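Local coordinates for TRAP dicarboxylate ABC transporter, substrate-binding protein (Roseobacter denitrificans, PDB 4OVQ) that binds beta-D-glucuronate as the periplasmic solute-binding component of a TRAP transport system, probably delivering it for uptake, at residues Y212-L226 against S276-I290. Sequence-based numbering, arbitrary orientation.
Sequences YESTGHFEVAGFYSL and SRAAVEAAGVVVNEI
Strand 286-289 forms an edge strand of a four-stranded mixed sheet by pairing in parallel with strand 223-230; the axes of 223-226 and 286-289 approach to 4.8 Å, 17° from parallel. The register is fixed by a ladder in which Val286 and Asn288 give their N-H to Gly222 O and Tyr224 O, while Tyr224 and Leu226 donate back to Val286 O and Asn288 O. On the face shared by Phe223 and Val286, Ser225 OG donates to Asn288 OD1 at 2.6 Å, in the amide plane and on a lone pair. Asn288 reaches it because its CG sits between the backbone N and carbonyl carbon (chi1 70°). Its ND2 bonds Glu289 O and Ile155 O, and Ser225 OG also meets Ile155 N. With the amide cut back to an alanine here, the Ser225 hydroxyl would probably lose this acceptor and Ile155 O the amide donor.

Beneath the face that carries Tyr224, Val287 and Leu226, helix 248-282 ends in a Schellman motif at Gly284 and turns the chain into the strand. Val280 CG1 lies over one face of the Phe218 ring, 3.9 Å from its centroid, and Ala283 CB meets the ring's edge. Tyr212 OH donates to Ala221 O (2.7 Å) and, at the ring's edge, also touches Val285 CG1 (3.4 Å). Farther along, Ser276 OG donates to the anti lone pair of Glu213 OE1 (2.8 Å), an oxygen that also salt-bridges Arg272. Directional bonds thus set strand register and, through Ser276-Glu213, join helix 248-282 to helix 209-214, whereas buried Val280 and Val285 pack against Phe218 and against Tyr212 of helix 209-214, which follows the sugar-binding Asn207 and Asn208.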
loop_
_atom_site.group_PDB
_atom_site.type_symbol
_atom_site.label_atom_id
_atom_site.label_comp_id
_atom_site.label_asym_id
_atom_site.label_seq_id
_atom_site.Cartn_x
_atom_site.Cartn_y
_atom_site.Cartn_z
ATOM N N TYR A 212 5.247 -1.325 -10.762
ATOM C CA TYR A 212 6.015 -2.248 -11.603
ATOM C C TYR A 212 6.656 -1.457 -12.731
ATOM O O TYR A 212 7.819 -1.639 -13.071
ATOM C CB TYR A 212 5.073 -3.292 -12.167
ATOM C CG TYR A 212 5.621 -4.299 -13.157
ATOM C CD1 TYR A 212 6.723 -5.091 -12.842
ATOM C CD2 TYR A 212 4.982 -4.525 -14.386
ATOM C CE1 TYR A 212 7.181 -6.038 -13.727
ATOM C CE2 TYR A 212 5.467 -5.460 -15.281
ATOM C CZ TYR A 212 6.558 -6.206 -14.942
ATOM O OH TYR A 212 7.000 -7.143 -15.838
ATOM N N GLU A 213 5.884 -0.521 -13.273
ATOM C CA GLU A 213 6.365 0.298 -14.357
ATOM C C GLU A 213 7.334 1.391 -13.880
ATOM O O GLU A 213 8.457 1.463 -14.361
ATOM C CB GLU A 213 5.153 0.852 -15.120
ATOM C CG GLU A 213 5.483 1.680 -16.319
ATOM C CD GLU A 213 5.457 3.147 -15.992
ATOM O OE1 GLU A 213 4.398 3.660 -15.550
ATOM O OE2 GLU A 213 6.510 3.775 -16.124
ATOM N N SER A 214 6.947 2.206 -12.889
ATOM C CA SER A 214 7.718 3.407 -12.495
ATOM C C SER A 214 9.115 3.174 -11.910
ATOM O O SER A 214 9.993 4.022 -12.030
ATOM C CB SER A 214 6.902 4.313 -11.557
ATOM O OG SER A 214 6.752 3.742 -10.267
ATOM N N THR A 215 9.313 2.029 -11.257
ATOM C CA THR A 215 10.567 1.701 -10.586
ATOM C C THR A 215 11.573 1.069 -11.543
ATOM O O THR A 215 12.737 0.871 -11.181
ATOM C CB THR A 215 10.327 0.636 -9.506
ATOM O OG1 THR A 215 9.704 -0.500 -10.139
ATOM C CG2 THR A 215 9.476 1.200 -8.338
ATOM N N GLY A 216 11.070 0.701 -12.712
ATOM C CA GLY A 216 11.875 0.005 -13.703
ATOM C C GLY A 216 11.891 -1.505 -13.519
ATOM O O GLY A 216 12.557 -2.222 -14.273
ATOM N N HIS A 217 11.138 -2.011 -12.544
ATOM C CA HIS A 217 11.208 -3.436 -12.272
ATOM C C HIS A 217 10.857 -4.251 -13.519
ATOM O O HIS A 217 11.409 -5.330 -13.747
ATOM C CB HIS A 217 10.268 -3.853 -11.127
ATOM C CG HIS A 217 10.649 -3.305 -9.790
ATOM N ND1 HIS A 217 9.824 -3.396 -8.693
ATOM C CD2 HIS A 217 11.753 -2.638 -9.378
ATOM C CE1 HIS A 217 10.399 -2.797 -7.665
ATOM N NE2 HIS A 217 11.569 -2.322 -8.055
ATOM N N PHE A 218 9.971 -3.732 -14.357
ATOM C CA PHE A 218 9.540 -4.488 -15.522
ATOM C C PHE A 218 10.716 -4.773 -16.466
ATOM O O PHE A 218 10.671 -5.753 -17.191
ATOM C CB PHE A 218 8.398 -3.763 -16.237
ATOM C CG PHE A 218 8.829 -2.580 -17.041
ATOM C CD1 PHE A 218 9.016 -1.346 -16.461
ATOM C CD2 PHE A 218 9.034 -2.706 -18.403
ATOM C CE1 PHE A 218 9.398 -0.248 -17.230
ATOM C CE2 PHE A 218 9.412 -1.641 -19.159
ATOM C CZ PHE A 218 9.603 -0.416 -18.601
ATOM N N GLU A 219 11.748 -3.924 -16.456
ATOM C CA GLU A 219 12.930 -4.115 -17.329
ATOM C C GLU A 219 13.815 -5.265 -16.881
ATOM O O GLU A 219 14.605 -5.797 -17.660
ATOM C CB GLU A 219 13.807 -2.856 -17.367
ATOM C CG GLU A 219 13.168 -1.629 -18.015
ATOM C CD GLU A 219 13.088 -1.740 -19.532
ATOM O OE1 GLU A 219 13.473 -2.808 -20.063
ATOM O OE2 GLU A 219 12.652 -0.767 -20.192
ATOM N N VAL A 220 13.690 -5.627 -15.612
ATOM C CA VAL A 220 14.531 -6.653 -15.006
ATOM C C VAL A 220 13.733 -7.845 -14.472
ATOM O O VAL A 220 14.315 -8.740 -13.872
ATOM C CB VAL A 220 15.422 -6.075 -13.871
ATOM C CG1 VAL A 220 16.480 -5.137 -14.435
ATOM C CG2 VAL A 220 14.602 -5.336 -12.808
ATOM N N ALA A 221 12.416 -7.837 -14.720
ATOM C CA ALA A 221 11.479 -8.891 -14.329
ATOM C C ALA A 221 10.276 -8.907 -15.292
ATOM O O ALA A 221 9.180 -8.445 -14.958
ATOM C CB ALA A 221 11.008 -8.660 -12.889
ATOM N N GLY A 222 10.451 -9.461 -16.489
ATOM C CA GLY A 222 9.456 -9.257 -17.535
ATOM C C GLY A 222 8.269 -10.192 -17.666
ATOM O O GLY A 222 7.571 -10.148 -18.699
ATOM N N PHE A 223 8.034 -11.049 -16.678
ATOM C CA PHE A 223 6.779 -11.809 -16.607
ATOM C C PHE A 223 5.913 -11.219 -15.494
ATOM O O PHE A 223 6.350 -11.146 -14.346
ATOM C CB PHE A 223 7.026 -13.294 -16.306
ATOM C CG PHE A 223 7.747 -14.031 -17.398
ATOM C CD1 PHE A 223 7.064 -14.471 -18.515
ATOM C CD2 PHE A 223 9.094 -14.291 -17.295
ATOM C CE1 PHE A 223 7.722 -15.149 -19.516
ATOM C CE2 PHE A 223 9.757 -14.970 -18.289
ATOM C CZ PHE A 223 9.068 -15.392 -19.399
ATOM N N TYR A 224 4.691 -10.811 -15.819
ATOM C CA TYR A 224 3.762 -10.277 -14.820
ATOM C C TYR A 224 2.535 -11.179 -14.813
ATOM O O TYR A 224 1.887 -11.398 -15.852
ATOM C CB TYR A 224 3.388 -8.839 -15.158
ATOM C CG TYR A 224 2.641 -8.046 -14.091
ATOM C CD1 TYR A 224 1.254 -8.062 -14.036
ATOM C CD2 TYR A 224 3.324 -7.228 -13.191
ATOM C CE1 TYR A 224 0.560 -7.310 -13.082
ATOM C CE2 TYR A 224 2.655 -6.477 -12.236
ATOM C CZ TYR A 224 1.268 -6.526 -12.180
ATOM O OH TYR A 224 0.588 -5.767 -11.253
ATOM N N SER A 225 2.235 -11.730 -13.649
ATOM C CA SER A 225 1.168 -12.708 -13.485
ATOM C C SER A 225 0.116 -12.159 -12.543
ATOM O O SER A 225 0.410 -11.880 -11.383
ATOM C CB SER A 225 1.723 -14.030 -12.922
ATOM O OG SER A 225 2.663 -14.635 -13.792
ATOM N N LEU A 226 -1.117 -12.041 -13.040
ATOM C CA LEU A 226 -2.210 -11.363 -12.350
ATOM C C LEU A 226 -2.852 -12.167 -11.229
ATOM O O LEU A 226 -4.041 -12.506 -11.271
ATOM C CB LEU A 226 -3.281 -10.909 -13.352
ATOM C CG LEU A 226 -2.791 -9.779 -14.263
ATOM C CD1 LEU A 226 -3.526 -9.729 -15.587
ATOM C CD2 LEU A 226 -2.914 -8.429 -13.568
ATOM N N SER A 276 0.192 2.564 -17.478
ATOM C CA SER A 276 1.344 1.782 -17.020
ATOM C C SER A 276 1.323 0.405 -17.629
ATOM O O SER A 276 2.326 -0.079 -18.164
ATOM C CB SER A 276 1.337 1.669 -15.470
ATOM O OG SER A 276 1.751 2.890 -14.937
ATOM N N ARG A 277 0.186 -0.260 -17.511
ATOM C CA ARG A 277 0.087 -1.593 -18.058
ATOM C C ARG A 277 0.370 -1.578 -19.569
ATOM O O ARG A 277 1.055 -2.465 -20.096
ATOM C CB ARG A 277 -1.288 -2.188 -17.792
ATOM C CG ARG A 277 -1.397 -3.566 -18.393
ATOM C CD ARG A 277 -2.779 -4.144 -18.359
ATOM N NE ARG A 277 -2.800 -5.432 -19.045
ATOM C CZ ARG A 277 -3.585 -6.448 -18.710
ATOM N NH1 ARG A 277 -4.453 -6.322 -17.717
ATOM N NH2 ARG A 277 -3.517 -7.586 -19.392
ATOM N N ALA A 278 -0.140 -0.561 -20.259
ATOM C CA ALA A 278 0.029 -0.505 -21.710
ATOM C C ALA A 278 1.481 -0.254 -22.098
ATOM O O ALA A 278 2.000 -0.856 -23.047
ATOM C CB ALA A 278 -0.867 0.557 -22.299
ATOM N N ALA A 279 2.145 0.626 -21.362
ATOM C CA ALA A 279 3.534 0.936 -21.653
ATOM C C ALA A 279 4.454 -0.267 -21.433
ATOM O O ALA A 279 5.412 -0.474 -22.193
ATOM C CB ALA A 279 3.991 2.128 -20.832
ATOM N N VAL A 280 4.193 -1.083 -20.412
ATOM C CA VAL A 280 5.098 -2.214 -20.188
ATOM C C VAL A 280 4.808 -3.390 -21.126
ATOM O O VAL A 280 5.728 -4.129 -21.472
ATOM C CB VAL A 280 5.141 -2.697 -18.702
ATOM C CG1 VAL A 280 5.341 -1.532 -17.788
ATOM C CG2 VAL A 280 3.875 -3.458 -18.332
ATOM N N GLU A 281 3.544 -3.567 -21.513
ATOM C CA GLU A 281 3.164 -4.592 -22.494
ATOM C C GLU A 281 3.817 -4.264 -23.830
ATOM O O GLU A 281 4.275 -5.154 -24.553
ATOM C CB GLU A 281 1.634 -4.678 -22.645
ATOM C CG GLU A 281 0.967 -5.849 -21.890
ATOM C CD GLU A 281 -0.492 -5.588 -21.544
ATOM O OE1 GLU A 281 -0.923 -4.420 -21.612
ATOM O OE2 GLU A 281 -1.218 -6.543 -21.187
ATOM N N ALA A 282 3.892 -2.978 -24.145
ATOM C CA ALA A 282 4.491 -2.556 -25.407
ATOM C C ALA A 282 6.003 -2.785 -25.390
ATOM O O ALA A 282 6.614 -3.020 -26.427
ATOM C CB ALA A 282 4.182 -1.103 -25.667
ATOM N N ALA A 283 6.597 -2.722 -24.204
ATOM C CA ALA A 283 8.038 -2.851 -24.041
ATOM C C ALA A 283 8.454 -4.305 -23.992
ATOM O O ALA A 283 9.642 -4.618 -23.938
ATOM C CB ALA A 283 8.468 -2.152 -22.777
ATOM N N GLY A 284 7.467 -5.189 -24.004
ATOM C CA GLY A 284 7.733 -6.597 -24.195
ATOM C C GLY A 284 7.353 -7.481 -23.035
ATOM O O GLY A 284 7.617 -8.675 -23.069
ATOM N N VAL A 285 6.751 -6.903 -21.999
ATOM C CA VAL A 285 6.356 -7.704 -20.855
ATOM C C VAL A 285 5.350 -8.749 -21.276
ATOM O O VAL A 285 4.411 -8.479 -22.039
ATOM C CB VAL A 285 5.759 -6.859 -19.702
ATOM C CG1 VAL A 285 5.139 -7.775 -18.641
ATOM C CG2 VAL A 285 6.837 -5.969 -19.116
ATOM N N VAL A 286 5.569 -9.959 -20.785
ATOM C CA VAL A 286 4.667 -11.067 -21.028
ATOM C C VAL A 286 3.698 -11.212 -19.871
ATOM O O VAL A 286 4.093 -11.577 -18.761
ATOM C CB VAL A 286 5.441 -12.383 -21.189
ATOM C CG1 VAL A 286 4.466 -13.548 -21.286
ATOM C CG2 VAL A 286 6.346 -12.321 -22.410
ATOM N N VAL A 287 2.424 -10.928 -20.141
ATOM C CA VAL A 287 1.403 -10.927 -19.105
ATOM C C VAL A 287 0.581 -12.204 -19.162
ATOM O O VAL A 287 0.239 -12.694 -20.247
ATOM C CB VAL A 287 0.446 -9.723 -19.271
ATOM C CG1 VAL A 287 -0.540 -9.653 -18.130
ATOM C CG2 VAL A 287 1.226 -8.433 -19.372
ATOM N N ASN A 288 0.274 -12.747 -17.994
ATOM C CA ASN A 288 -0.698 -13.826 -17.898
ATOM C C ASN A 288 -1.719 -13.612 -16.769
ATOM O O ASN A 288 -1.420 -13.037 -15.719
ATOM C CB ASN A 288 0.001 -15.182 -17.745
ATOM C CG ASN A 288 0.675 -15.339 -16.410
ATOM O OD1 ASN A 288 1.718 -14.740 -16.169
ATOM N ND2 ASN A 288 0.093 -16.156 -15.536
ATOM N N GLU A 289 -2.953 -14.034 -17.036
ATOM C CA GLU A 289 -3.982 -14.144 -16.019
ATOM C C GLU A 289 -3.756 -15.429 -15.234
ATOM O O GLU A 289 -3.083 -16.339 -15.709
ATOM C CB GLU A 289 -5.380 -14.183 -16.664
ATOM C CG GLU A 289 -5.722 -12.978 -17.534
ATOM C CD GLU A 289 -6.263 -11.817 -16.742
ATOM O OE1 GLU A 289 -6.367 -11.947 -15.507
ATOM O OE2 GLU A 289 -6.596 -10.775 -17.352
ATOM N N ILE A 290 -4.308 -15.486 -14.026
ATOM C CA ILE A 290 -4.336 -16.720 -13.235
ATOM C C ILE A 290 -5.784 -17.233 -13.182
ATOM O O ILE A 290 -6.600 -16.749 -12.385
ATOM C CB ILE A 290 -3.804 -16.517 -11.791
ATOM C CG1 ILE A 290 -2.312 -16.155 -11.822
ATOM C CG2 ILE A 290 -4.050 -17.781 -10.955
ATOM C CD1 ILE A 290 -1.560 -16.317 -10.485
HETATM O O HOH W 1 11.600 -4.282 -21.543
HETATM O O HOH W 2 -5.754 -13.337 -13.135
#